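Local structure of octopine dehydrogenase (Pecten maximus, 3C7A) at residues V211-L216 with E328-G333; K353-A358 with E365-G370; I335-V340 with P349-L354. The protein catalyses the NADH-dependent reductive condensation of L-arginine with pyruvate to D-octopine, the reverse of octopine dehydrogenation. All coordinates share one frame; numbering follows the deposited sequence.

The three contacts lie on the same side of the chain's centre and are linked through helices 330-344 and 349-362. Contact 1 holds His212 of the active site, and its Asp329 side chain is about 8 Å from the bound NAD. Helix 330-344 runs on from there into contact 3, whose centre is about 11 Å from that of contact 1. Contacts 2 and 3 share Lys353 and Leu354 of helix 349-362, with centres about 8 Å apart. Contact 2 lies away from the annotated sites. Ile335 joins these two through its CD1, which is 3.8 Å from CB of Tyr366. Ile330 CG2 of contact 1 meets Tyr366 CE2 at 3.9 Å.

Contact 1: residues V211-L216 with E328-G333; sequences VHPAIL and EDIPMG
His212 on helix 211-220 faces Asp329, near the beginning of the 328-333 segment. The imidazole and the carboxylate are nearly coplanar, with planes 8° apart. Asp329 OD2 lies at the edge of the ring, in its plane, 3.8 Å from His212 ND1. That is too long for a direct hydrogen bond. A water makes the link instead. It accepts from the backbone N of His212 at 3.0 Å and donates to Asp329 OD2 at 3.2 Å. The bridge therefore ties the carboxylate to the backbone of the histidine, not to its ring.

Both side chains start in the same way. In His212, CG stands anti to the carbonyl carbon, chi1 -73°, and Asp329 matches this with chi1 -71°. Each CB is directed at the opposing segment, which brings OD2 of the carboxylate to the edge of the ring.

The contact holds a part of the active site that the alpha-helical domain of the opine dehydrogenase family contributes. His212 is the active-site residue and also binds pyruvate. Its other ring nitrogen, NE2, is hydrogen-bonded to Tyr235 OH, and Tyr325 meets the imidazole edge-to-face. The side chain of Asp329 comes within about 4 Å of that of Gln118, a substrate-binding residue.

Next to this polar pair is a small apolar contact. Pro213 CG rests 4.3 Å from Ile330 CD1. The isoleucine's CB does not aim at the opposing helix, but its far end reaches across. Pro213 also touches Met334, one turn further along helix 330-344.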
ATOM      1  N   VAL A 211      -1.468  10.769   8.094  1.00 15.81           N
ATOM      2  CA  VAL A 211      -1.116  10.418   9.485  1.00 15.95           C
ATOM      3  C   VAL A 211       0.350  10.686   9.882  1.00 16.15           C
ATOM      4  O   VAL A 211       0.605  11.426  10.836  1.00 16.01           O
ATOM      5  CB  VAL A 211      -1.531   8.952   9.842  1.00 15.98           C
ATOM      6  CG1 VAL A 211      -0.986   8.534  11.210  1.00 15.85           C
ATOM      7  CG2 VAL A 211      -3.046   8.800   9.823  1.00 15.88           C
ATOM      8  N   HIS A 212       1.297  10.091   9.159  1.00 16.39           N
ATOM      9  CA  HIS A 212       2.722  10.240   9.489  1.00 16.72           C
ATOM     10  C   HIS A 212       3.313  11.638   9.246  1.00 16.96           C
ATOM     11  O   HIS A 212       4.087  12.122  10.076  1.00 17.02           O
ATOM     12  CB  HIS A 212       3.579   9.152   8.822  1.00 16.71           C
ATOM     13  CG  HIS A 212       3.419   7.794   9.437  1.00 16.71           C
ATOM     14  ND1 HIS A 212       3.374   6.639   8.687  1.00 17.02           N
ATOM     15  CD2 HIS A 212       3.281   7.409  10.728  1.00 16.69           C
ATOM     16  CE1 HIS A 212       3.222   5.600   9.489  1.00 17.11           C
ATOM     17  NE2 HIS A 212       3.163   6.040  10.733  1.00 16.74           N
ATOM     18  N   PRO A 213       2.968  12.288   8.108  1.00 17.19           N
ATOM     19  CA  PRO A 213       3.390  13.683   7.908  1.00 17.39           C
ATOM     20  C   PRO A 213       2.902  14.659   8.990  1.00 17.61           C
ATOM     21  O   PRO A 213       3.600  15.631   9.293  1.00 17.55           O
ATOM     22  CB  PRO A 213       2.776  14.043   6.548  1.00 17.40           C
ATOM     23  CG  PRO A 213       2.617  12.738   5.853  1.00 17.35           C
ATOM     24  CD  PRO A 213       2.225  11.783   6.937  1.00 17.18           C
ATOM     25  N   ALA A 214       1.726  14.397   9.562  1.00 17.92           N
ATOM     26  CA  ALA A 214       1.154  15.248  10.615  1.00 18.26           C
ATOM     27  C   ALA A 214       1.888  15.131  11.955  1.00 18.53           C
ATOM     28  O   ALA A 214       2.010  16.116  12.688  1.00 18.53           O
ATOM     29  CB  ALA A 214      -0.335  14.955  10.795  1.00 18.25           C
ATOM     30  N   ILE A 215       2.364  13.927  12.269  1.00 18.87           N
ATOM     31  CA  ILE A 215       3.109  13.664  13.508  1.00 19.22           C
ATOM     32  C   ILE A 215       4.505  14.305  13.479  1.00 19.47           C
ATOM     33  O   ILE A 215       4.982  14.817  14.500  1.00 19.45           O
ATOM     34  CB  ILE A 215       3.181  12.136  13.815  1.00 19.26           C
ATOM     35  CG1 ILE A 215       1.783  11.600  14.158  1.00 19.23           C
ATOM     36  CG2 ILE A 215       4.165  11.837  14.955  1.00 19.21           C
ATOM     37  CD1 ILE A 215       1.658  10.081  14.129  1.00 19.32           C
ATOM     38  N   LEU A 216       5.143  14.285  12.309  1.00 19.73           N
ATOM     39  CA  LEU A 216       6.446  14.926  12.114  1.00 20.00           C
ATOM     40  C   LEU A 216       6.358  16.458  12.149  1.00 20.30           C
ATOM     41  O   LEU A 216       7.252  17.123  12.681  1.00 20.18           O
ATOM     42  CB  LEU A 216       7.098  14.452  10.807  1.00 19.96           C
ATOM     43  CG  LEU A 216       7.605  13.005  10.725  1.00 19.90           C
ATOM     44  CD1 LEU A 216       7.849  12.600   9.278  1.00 19.88           C
ATOM     45  CD2 LEU A 216       8.866  12.794  11.562  1.00 19.78           C
ATOM     46  N   GLU A 328       7.696   8.084   0.078  1.00 22.62           N
ATOM     47  CA  GLU A 328       6.654   7.195  -0.446  1.00 22.20           C
ATOM     48  C   GLU A 328       5.241   7.742  -0.201  1.00 21.80           C
ATOM     49  O   GLU A 328       4.418   7.770  -1.116  1.00 21.72           O
ATOM     50  CB  GLU A 328       6.790   5.781   0.139  1.00 22.26           C
ATOM     51  CG  GLU A 328       7.857   4.909  -0.529  1.00 22.57           C
ATOM     52  CD  GLU A 328       7.284   3.923  -1.543  1.00 23.25           C
ATOM     53  OE1 GLU A 328       6.534   3.008  -1.137  1.00 23.33           O
ATOM     54  OE2 GLU A 328       7.601   4.049  -2.747  1.00 23.10           O
ATOM     55  N   ASP A 329       4.975   8.187   1.028  1.00 21.30           N
ATOM     56  CA  ASP A 329       3.629   8.618   1.442  1.00 20.87           C
ATOM     57  C   ASP A 329       3.102   9.894   0.766  1.00 20.44           C
ATOM     58  O   ASP A 329       1.891  10.131   0.756  1.00 20.25           O
ATOM     59  CB  ASP A 329       3.548   8.762   2.970  1.00 20.99           C
ATOM     60  CG  ASP A 329       3.582   7.420   3.697  1.00 21.37           C
ATOM     61  OD1 ASP A 329       3.688   6.367   3.032  1.00 21.91           O
ATOM     62  OD2 ASP A 329       3.502   7.422   4.945  1.00 21.83           O
ATOM     63  N   ILE A 330       4.000  10.709   0.211  1.00 19.91           N
ATOM     64  CA  ILE A 330       3.592  11.930  -0.496  1.00 19.40           C
ATOM     65  C   ILE A 330       3.256  11.677  -1.984  1.00 19.12           C
ATOM     66  O   ILE A 330       2.098  11.844  -2.375  1.00 19.11           O
ATOM     67  CB  ILE A 330       4.608  13.116  -0.306  1.00 19.39           C
ATOM     68  CG1 ILE A 330       4.781  13.479   1.181  1.00 19.31           C
ATOM     69  CG2 ILE A 330       4.207  14.339  -1.147  1.00 19.21           C
ATOM     70  CD1 ILE A 330       3.531  14.030   1.884  1.00 19.18           C
ATOM     71  N   PRO A 331       4.249  11.264  -2.811  1.00 18.78           N
ATOM     72  CA  PRO A 331       3.949  11.079  -4.243  1.00 18.54           C
ATOM     73  C   PRO A 331       3.034   9.889  -4.563  1.00 18.34           C
ATOM     74  O   PRO A 331       2.349   9.900  -5.592  1.00 18.27           O
ATOM     75  CB  PRO A 331       5.333  10.876  -4.871  1.00 18.54           C
ATOM     76  CG  PRO A 331       6.172  10.332  -3.774  1.00 18.65           C
ATOM     77  CD  PRO A 331       5.663  10.959  -2.507  1.00 18.74           C
ATOM     78  N   MET A 332       3.088   8.827  -3.771  1.00 18.02           N
ATOM     79  CA  MET A 332       2.240   7.625  -3.881  1.00 17.78           C
ATOM     80  C   MET A 332       0.980   7.547  -2.931  1.00 17.38           C
ATOM     81  O   MET A 332       0.410   6.477  -2.781  1.00 17.24           O
ATOM     82  CB  MET A 332       3.072   6.346  -3.707  1.00 17.96           C
ATOM     83  CG  MET A 332       4.399   6.254  -4.454  1.00 18.79           C
ATOM     84  SD  MET A 332       4.253   5.940  -6.176  1.00 20.91           S
ATOM     85  CE  MET A 332       4.379   7.482  -6.735  1.00 20.52           C
ATOM     86  N   GLY A 333       0.605   8.701  -2.347  1.00 16.87           N
ATOM     87  CA  GLY A 333      -0.423   8.884  -1.338  1.00 16.34           C
ATOM     88  C   GLY A 333      -1.207  10.230  -1.292  1.00 16.04           C
ATOM     89  O   GLY A 333      -2.183  10.404  -1.972  1.00 15.93           O
TER
HETATM   90  O   HOH W   1       0.948   8.299   6.735  1.00 14.83           O

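Contact 2: residues K353-A358 with E365-G370; sequences KLIMWA and EYLVDG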
ATOM      1  N   LYS A 353      -1.650  22.326   3.580  1.00 19.56           N
ATOM      2  CA  LYS A 353      -0.595  22.878   4.436  1.00 19.77           C
ATOM      3  C   LYS A 353       0.530  21.876   4.711  1.00 19.63           C
ATOM      4  O   LYS A 353       1.706  22.249   4.749  1.00 19.56           O
ATOM      5  CB  LYS A 353      -1.188  23.402   5.750  1.00 19.75           C
ATOM      6  CG  LYS A 353      -0.225  24.249   6.587  1.00 20.12           C
ATOM      7  CD  LYS A 353      -0.949  25.044   7.670  1.00 20.24           C
ATOM      8  CE  LYS A 353      -1.265  24.196   8.892  1.00 21.12           C
ATOM      9  NZ  LYS A 353      -2.068  24.954   9.892  1.00 21.88           N
ATOM     10  N   LEU A 354       0.160  20.610   4.895  1.00 19.57           N
ATOM     11  CA  LEU A 354       1.127  19.542   5.156  1.00 19.54           C
ATOM     12  C   LEU A 354       1.932  19.162   3.912  1.00 19.54           C
ATOM     13  O   LEU A 354       3.091  18.760   4.021  1.00 19.55           O
ATOM     14  CB  LEU A 354       0.432  18.306   5.749  1.00 19.50           C
ATOM     15  CG  LEU A 354      -0.248  18.445   7.118  1.00 19.37           C
ATOM     16  CD1 LEU A 354      -1.133  17.239   7.410  1.00 19.28           C
ATOM     17  CD2 LEU A 354       0.768  18.652   8.246  1.00 19.40           C
ATOM     18  N   ILE A 355       1.312  19.293   2.738  1.00 19.64           N
ATOM     19  CA  ILE A 355       1.970  19.008   1.455  1.00 19.79           C
ATOM     20  C   ILE A 355       3.115  19.991   1.166  1.00 19.94           C
ATOM     21  O   ILE A 355       4.213  19.575   0.785  1.00 19.88           O
ATOM     22  CB  ILE A 355       0.950  18.984   0.273  1.00 19.77           C
ATOM     23  CG1 ILE A 355      -0.005  17.790   0.410  1.00 19.78           C
ATOM     24  CG2 ILE A 355       1.669  18.930  -1.083  1.00 19.87           C
ATOM     25  CD1 ILE A 355      -1.285  17.910  -0.407  1.00 19.74           C
ATOM     26  N   MET A 356       2.856  21.285   1.365  1.00 20.11           N
ATOM     27  CA  MET A 356       3.839  22.338   1.079  1.00 20.35           C
ATOM     28  C   MET A 356       5.075  22.269   1.985  1.00 20.50           C
ATOM     29  O   MET A 356       6.192  22.544   1.538  1.00 20.45           O
ATOM     30  CB  MET A 356       3.195  23.730   1.161  1.00 20.37           C
ATOM     31  CG  MET A 356       2.059  23.991   0.159  1.00 20.56           C
ATOM     32  SD  MET A 356       2.520  23.905  -1.590  1.00 20.59           S
ATOM     33  CE  MET A 356       3.588  25.337  -1.757  1.00 20.97           C
ATOM     34  N   TRP A 357       4.868  21.896   3.248  1.00 20.69           N
ATOM     35  CA  TRP A 357       5.960  21.760   4.217  1.00 20.95           C
ATOM     36  C   TRP A 357       6.823  20.519   3.964  1.00 21.18           C
ATOM     37  O   TRP A 357       8.052  20.589   4.043  1.00 21.13           O
ATOM     38  CB  TRP A 357       5.413  21.749   5.654  1.00 20.90           C
ATOM     39  CG  TRP A 357       6.480  21.633   6.718  1.00 20.85           C
ATOM     40  CD1 TRP A 357       7.248  22.644   7.223  1.00 20.91           C
ATOM     41  CD2 TRP A 357       6.888  20.438   7.403  1.00 20.84           C
ATOM     42  NE1 TRP A 357       8.110  22.155   8.177  1.00 20.93           N
ATOM     43  CE2 TRP A 357       7.911  20.806   8.308  1.00 20.93           C
ATOM     44  CE3 TRP A 357       6.492  19.095   7.339  1.00 20.73           C
ATOM     45  CZ2 TRP A 357       8.542  19.877   9.146  1.00 20.86           C
ATOM     46  CZ3 TRP A 357       7.120  18.171   8.172  1.00 20.92           C
ATOM     47  CH2 TRP A 357       8.135  18.569   9.063  1.00 20.94           C
ATOM     48  N   ALA A 358       6.175  19.396   3.659  1.00 21.51           N
ATOM     49  CA  ALA A 358       6.861  18.107   3.507  1.00 21.89           C
ATOM     50  C   ALA A 358       7.728  18.001   2.249  1.00 22.20           C
ATOM     51  O   ALA A 358       8.822  17.433   2.301  1.00 22.13           O
ATOM     52  CB  ALA A 358       5.861  16.957   3.565  1.00 21.86           C
ATOM     53  N   GLU A 365       9.292  19.099  -5.649  1.00 23.09           N
ATOM     54  CA  GLU A 365       8.222  20.063  -5.938  1.00 23.00           C
ATOM     55  C   GLU A 365       7.077  19.415  -6.723  1.00 22.94           C
ATOM     56  O   GLU A 365       7.290  18.884  -7.816  1.00 22.93           O
ATOM     57  CB  GLU A 365       8.782  21.268  -6.707  1.00 22.98           C
ATOM     58  CG  GLU A 365       7.834  22.465  -6.798  1.00 22.91           C
ATOM     59  CD  GLU A 365       8.345  23.564  -7.720  1.00 23.02           C
ATOM     60  OE1 GLU A 365       8.687  23.265  -8.885  1.00 23.02           O
ATOM     61  OE2 GLU A 365       8.392  24.734  -7.282  1.00 22.95           O
ATOM     62  N   TYR A 366       5.868  19.467  -6.158  1.00 22.88           N
ATOM     63  CA  TYR A 366       4.677  18.880  -6.787  1.00 22.82           C
ATOM     64  C   TYR A 366       3.528  19.884  -6.976  1.00 22.87           C
ATOM     65  O   TYR A 366       2.916  19.938  -8.046  1.00 22.78           O
ATOM     66  CB  TYR A 366       4.170  17.669  -5.989  1.00 22.77           C
ATOM     67  CG  TYR A 366       5.215  16.622  -5.659  1.00 22.68           C
ATOM     68  CD1 TYR A 366       5.753  15.800  -6.650  1.00 22.51           C
ATOM     69  CD2 TYR A 366       5.650  16.440  -4.345  1.00 22.71           C
ATOM     70  CE1 TYR A 366       6.709  14.833  -6.345  1.00 22.42           C
ATOM     71  CE2 TYR A 366       6.605  15.476  -4.028  1.00 22.58           C
ATOM     72  CZ  TYR A 366       7.129  14.676  -5.032  1.00 22.63           C
ATOM     73  OH  TYR A 366       8.071  13.723  -4.719  1.00 22.63           O
ATOM     74  N   LEU A 367       3.238  20.662  -5.933  1.00 22.95           N
ATOM     75  CA  LEU A 367       2.120  21.612  -5.939  1.00 23.10           C
ATOM     76  C   LEU A 367       2.610  23.064  -5.900  1.00 23.29           C
ATOM     77  O   LEU A 367       3.461  23.415  -5.078  1.00 23.27           O
ATOM     78  CB  LEU A 367       1.183  21.331  -4.754  1.00 23.07           C
ATOM     79  CG  LEU A 367      -0.182  22.026  -4.661  1.00 23.06           C
ATOM     80  CD1 LEU A 367      -1.188  21.418  -5.633  1.00 23.10           C
ATOM     81  CD2 LEU A 367      -0.717  21.954  -3.235  1.00 22.99           C
ATOM     82  N   VAL A 368       2.069  23.895  -6.794  1.00 23.48           N
ATOM     83  CA  VAL A 368       2.436  25.316  -6.889  1.00 23.74           C
ATOM     84  C   VAL A 368       1.190  26.202  -7.036  1.00 23.90           C
ATOM     85  O   VAL A 368       0.418  26.046  -7.987  1.00 23.94           O
ATOM     86  CB  VAL A 368       3.414  25.593  -8.075  1.00 23.72           C
ATOM     87  CG1 VAL A 368       3.780  27.075  -8.147  1.00 23.88           C
ATOM     88  CG2 VAL A 368       4.679  24.748  -7.963  1.00 23.59           C
ATOM     89  N   ASP A 369       1.009  27.125  -6.088  1.00 24.12           N
ATOM     90  CA  ASP A 369      -0.122  28.073  -6.071  1.00 24.31           C
ATOM     91  C   ASP A 369      -1.505  27.414  -6.229  1.00 24.22           C
ATOM     92  O   ASP A 369      -2.414  27.990  -6.836  1.00 24.29           O
ATOM     93  CB  ASP A 369       0.072  29.189  -7.117  1.00 24.47           C
ATOM     94  CG  ASP A 369       1.088  30.239  -6.685  1.00 25.01           C
ATOM     95  OD1 ASP A 369       1.047  30.682  -5.516  1.00 25.43           O
ATOM     96  OD2 ASP A 369       1.924  30.637  -7.527  1.00 25.65           O
ATOM     97  N   GLY A 370      -1.653  26.211  -5.677  1.00 24.11           N
ATOM     98  CA  GLY A 370      -2.914  25.471  -5.737  1.00 23.87           C
ATOM     99  C   GLY A 370      -3.116  24.629  -6.988  1.00 23.75           C
ATOM    100  O   GLY A 370      -4.195  24.064  -7.188  1.00 23.78           O
TER
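Met356 and Ile355 of helix 349-362 meet Leu367 of the loop that follows the helix. Here the chain leaves helix 349-362, a helix of the family's alpha-helical domain, turns back and packs an irregular loop against the helix it has just left. The closest pair of CA atoms is Met356 with Leu367, 7.3 Å apart. No hydrogen bond joins the two segments. Side chains do most of the work, together with one backbone carbonyl.

Met356 can be followed outward from its backbone. Its CB does not aim at the loop, and neither CB nor CG comes close to it. CG stands anti to the carbonyl carbon, chi1 -62°, and the chain bends again at chi2 and chi3. These bends curl the thioether round to Leu367. SD is the first atom to arrive. It lies 3.6 Å from Leu367 O and 4.1 Å from Leu367 CD2, meeting both the backbone and the side chain of one residue. The terminal methyl CE continues past the same carbonyl, 3.8 Å from Leu367 O. The methionine and leucine side chains cross at about a right angle.

Leu367 has the other kind of first torsion. Its CG is anti to the backbone N, chi1 -170°, and its CB is directed at the helix. Its CD2 methyl is shared by two neighbours on that helix, sulfur on one hand and the branch of Ile355 on the other. Ile355 is buried and also packs on Met334 and Ile335 of helix 330-344. Gln359 OE1 accepts a hydrogen bond from Tyr366 N and a weak one from Leu367 N. The isoleucine touches the loop through its CG2 methyl, 4.4 Å from Leu367 CD2.

Contact 3: residues I335-V340 with P349-L354; sequences IVFKGV and PSNDKL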
ATOM      1  N   ILE A 335      -0.678  13.167  -2.750  1.00 15.17           N
ATOM      2  CA  ILE A 335      -0.817  13.811  -4.069  1.00 15.06           C
ATOM      3  C   ILE A 335      -1.950  13.194  -4.910  1.00 15.02           C
ATOM      4  O   ILE A 335      -2.642  13.906  -5.645  1.00 14.98           O
ATOM      5  CB  ILE A 335       0.534  13.811  -4.866  1.00 15.02           C
ATOM      6  CG1 ILE A 335       1.629  14.593  -4.117  1.00 15.15           C
ATOM      7  CG2 ILE A 335       0.358  14.348  -6.296  1.00 15.17           C
ATOM      8  CD1 ILE A 335       1.373  16.096  -3.941  1.00 14.83           C
ATOM      9  N   VAL A 336      -2.137  11.879  -4.790  1.00 14.96           N
ATOM     10  CA  VAL A 336      -3.210  11.167  -5.505  1.00 14.91           C
ATOM     11  C   VAL A 336      -4.600  11.600  -5.006  1.00 14.88           C
ATOM     12  O   VAL A 336      -5.519  11.804  -5.808  1.00 14.80           O
ATOM     13  CB  VAL A 336      -3.049   9.618  -5.419  1.00 14.96           C
ATOM     14  CG1 VAL A 336      -4.062   8.908  -6.319  1.00 14.92           C
ATOM     15  CG2 VAL A 336      -1.631   9.193  -5.800  1.00 14.89           C
ATOM     16  N   PHE A 337      -4.735  11.746  -3.687  1.00 14.82           N
ATOM     17  CA  PHE A 337      -5.972  12.230  -3.055  1.00 14.80           C
ATOM     18  C   PHE A 337      -6.340  13.657  -3.493  1.00 14.83           C
ATOM     19  O   PHE A 337      -7.519  13.963  -3.691  1.00 14.69           O
ATOM     20  CB  PHE A 337      -5.861  12.134  -1.523  1.00 14.78           C
ATOM     21  CG  PHE A 337      -7.050  12.692  -0.775  1.00 14.85           C
ATOM     22  CD1 PHE A 337      -8.282  12.040  -0.801  1.00 14.93           C
ATOM     23  CD2 PHE A 337      -6.929  13.860  -0.024  1.00 14.79           C
ATOM     24  CE1 PHE A 337      -9.383  12.554  -0.105  1.00 15.04           C
ATOM     25  CE2 PHE A 337      -8.019  14.382   0.677  1.00 14.69           C
ATOM     26  CZ  PHE A 337      -9.249  13.727   0.637  1.00 14.93           C
ATOM     27  N   LYS A 338      -5.327  14.511  -3.649  1.00 14.88           N
ATOM     28  CA  LYS A 338      -5.518  15.899  -4.095  1.00 15.01           C
ATOM     29  C   LYS A 338      -6.104  15.981  -5.513  1.00 15.08           C
ATOM     30  O   LYS A 338      -6.974  16.814  -5.782  1.00 15.02           O
ATOM     31  CB  LYS A 338      -4.199  16.689  -3.984  1.00 15.12           C
ATOM     32  CG  LYS A 338      -4.231  18.141  -4.495  1.00 14.98           C
ATOM     33  CD  LYS A 338      -5.118  19.055  -3.648  1.00 15.30           C
ATOM     34  CE  LYS A 338      -5.066  20.495  -4.153  1.00 15.50           C
ATOM     35  NZ  LYS A 338      -5.985  21.400  -3.402  1.00 15.79           N
ATOM     36  N   GLY A 339      -5.633  15.109  -6.403  1.00 15.17           N
ATOM     37  CA  GLY A 339      -6.145  15.031  -7.776  1.00 15.37           C
ATOM     38  C   GLY A 339      -7.625  14.693  -7.869  1.00 15.50           C
ATOM     39  O   GLY A 339      -8.343  15.248  -8.708  1.00 15.52           O
ATOM     40  N   VAL A 340      -8.075  13.781  -7.009  1.00 15.60           N
ATOM     41  CA  VAL A 340      -9.486  13.384  -6.928  1.00 15.68           C
ATOM     42  C   VAL A 340     -10.358  14.545  -6.425  1.00 15.79           C
ATOM     43  O   VAL A 340     -11.457  14.773  -6.941  1.00 15.64           O
ATOM     44  CB  VAL A 340      -9.678  12.121  -6.031  1.00 15.68           C
ATOM     45  CG1 VAL A 340     -11.154  11.734  -5.919  1.00 15.61           C
ATOM     46  CG2 VAL A 340      -8.865  10.945  -6.570  1.00 15.65           C
ATOM     47  N   PRO A 349      -8.100  22.770   2.768  1.00 18.82           N
ATOM     48  CA  PRO A 349      -7.037  23.647   3.295  1.00 18.81           C
ATOM     49  C   PRO A 349      -6.035  23.011   4.270  1.00 18.79           C
ATOM     50  O   PRO A 349      -4.857  23.381   4.256  1.00 18.74           O
ATOM     51  CB  PRO A 349      -7.820  24.767   3.997  1.00 18.88           C
ATOM     52  CG  PRO A 349      -9.143  24.168   4.311  1.00 18.89           C
ATOM     53  CD  PRO A 349      -9.437  23.242   3.172  1.00 18.80           C
ATOM     54  N   SER A 350      -6.495  22.078   5.105  1.00 18.73           N
ATOM     55  CA  SER A 350      -5.627  21.411   6.084  1.00 18.77           C
ATOM     56  C   SER A 350      -4.648  20.424   5.441  1.00 18.78           C
ATOM     57  O   SER A 350      -3.483  20.349   5.846  1.00 18.60           O
ATOM     58  CB  SER A 350      -6.454  20.715   7.170  1.00 18.76           C
ATOM     59  OG  SER A 350      -6.965  21.653   8.104  1.00 19.16           O
ATOM     60  N   ASN A 351      -5.128  19.671   4.451  1.00 18.82           N
ATOM     61  CA  ASN A 351      -4.277  18.759   3.678  1.00 18.87           C
ATOM     62  C   ASN A 351      -3.211  19.499   2.862  1.00 18.99           C
ATOM     63  O   ASN A 351      -2.083  19.018   2.733  1.00 18.96           O
ATOM     64  CB  ASN A 351      -5.120  17.860   2.759  1.00 18.77           C
ATOM     65  CG  ASN A 351      -5.671  16.630   3.474  1.00 18.77           C
ATOM     66  OD1 ASN A 351      -5.130  15.530   3.346  1.00 18.67           O
ATOM     67  ND2 ASN A 351      -6.752  16.812   4.224  1.00 18.32           N
ATOM     68  N   ASP A 352      -3.577  20.665   2.325  1.00 19.17           N
ATOM     69  CA  ASP A 352      -2.667  21.499   1.525  1.00 19.38           C
ATOM     70  C   ASP A 352      -1.441  21.979   2.309  1.00 19.43           C
ATOM     71  O   ASP A 352      -0.333  22.031   1.767  1.00 19.42           O
ATOM     72  CB  ASP A 352      -3.409  22.715   0.950  1.00 19.41           C
ATOM     73  CG  ASP A 352      -4.380  22.353  -0.168  1.00 19.78           C
ATOM     74  OD1 ASP A 352      -4.288  21.240  -0.734  1.00 20.01           O
ATOM     75  OD2 ASP A 352      -5.241  23.199  -0.489  1.00 20.35           O
ATOM     76  N   LYS A 353      -1.650  22.326   3.580  1.00 19.56           N
ATOM     77  CA  LYS A 353      -0.595  22.878   4.436  1.00 19.77           C
ATOM     78  C   LYS A 353       0.530  21.876   4.711  1.00 19.63           C
ATOM     79  O   LYS A 353       1.706  22.249   4.749  1.00 19.56           O
ATOM     80  CB  LYS A 353      -1.188  23.402   5.750  1.00 19.75           C
ATOM     81  CG  LYS A 353      -0.225  24.249   6.587  1.00 20.12           C
ATOM     82  CD  LYS A 353      -0.949  25.044   7.670  1.00 20.24           C
ATOM     83  CE  LYS A 353      -1.265  24.196   8.892  1.00 21.12           C
ATOM     84  NZ  LYS A 353      -2.068  24.954   9.892  1.00 21.88           N
ATOM     85  N   LEU A 354       0.160  20.610   4.895  1.00 19.57           N
ATOM     86  CA  LEU A 354       1.127  19.542   5.156  1.00 19.54           C
ATOM     87  C   LEU A 354       1.932  19.162   3.912  1.00 19.54           C
ATOM     88  O   LEU A 354       3.091  18.760   4.021  1.00 19.55           O
ATOM     89  CB  LEU A 354       0.432  18.306   5.749  1.00 19.50           C
ATOM     90  CG  LEU A 354      -0.248  18.445   7.118  1.00 19.37           C
ATOM     91  CD1 LEU A 354      -1.133  17.239   7.410  1.00 19.28           C
ATOM     92  CD2 LEU A 354       0.768  18.652   8.246  1.00 19.40           C
TER
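Two consecutive helices of the alpha-helical domain, 330-344 and 349-362, meet here, joined by a short turn. Lys338 on the first forms a salt bridge with Asp352 on the second. Its NZ donates a hydrogen bond to Asp352 OD1 at 3.2 Å. OD1 receives it on its syn lone pair, the side facing the other carboxylate oxygen. That places OD2 close to the ammonium as well, 3.5 Å from Lys338 NZ.

The lysine chain has one bend. CG leaves anti to the backbone N, chi1 177°, the chain turns at chi2, 67°, and the rest is extended. This carries CE alongside the carboxylate, 3.6 Å from Asp352 OD1. The two side chains cross at about a right angle.

The contact belongs to a helical hairpin, and the salt bridge spans its two arms near the connecting turn. The lysine is buried and also touches Ile348 in that turn. A methionine in its place would probably leave the Asp352 carboxylate without its charged mate and remove the ionic tie between the helices.

Phe337 and Asn351 make the second point of contact. The amide oxygen approaches the ring obliquely, with Asn351 OD1 4.1 Å from Phe337 CE2. Ring and amide planes are 47° apart. The other end of the amide is held elsewhere, since Asn351 ND2 is hydrogen-bonded to Glu252 OE1 on helix 240-263. That bond would limit turning of the amide and keep OD1 beside the ring. The same long helix reaches Phe337 through Val256.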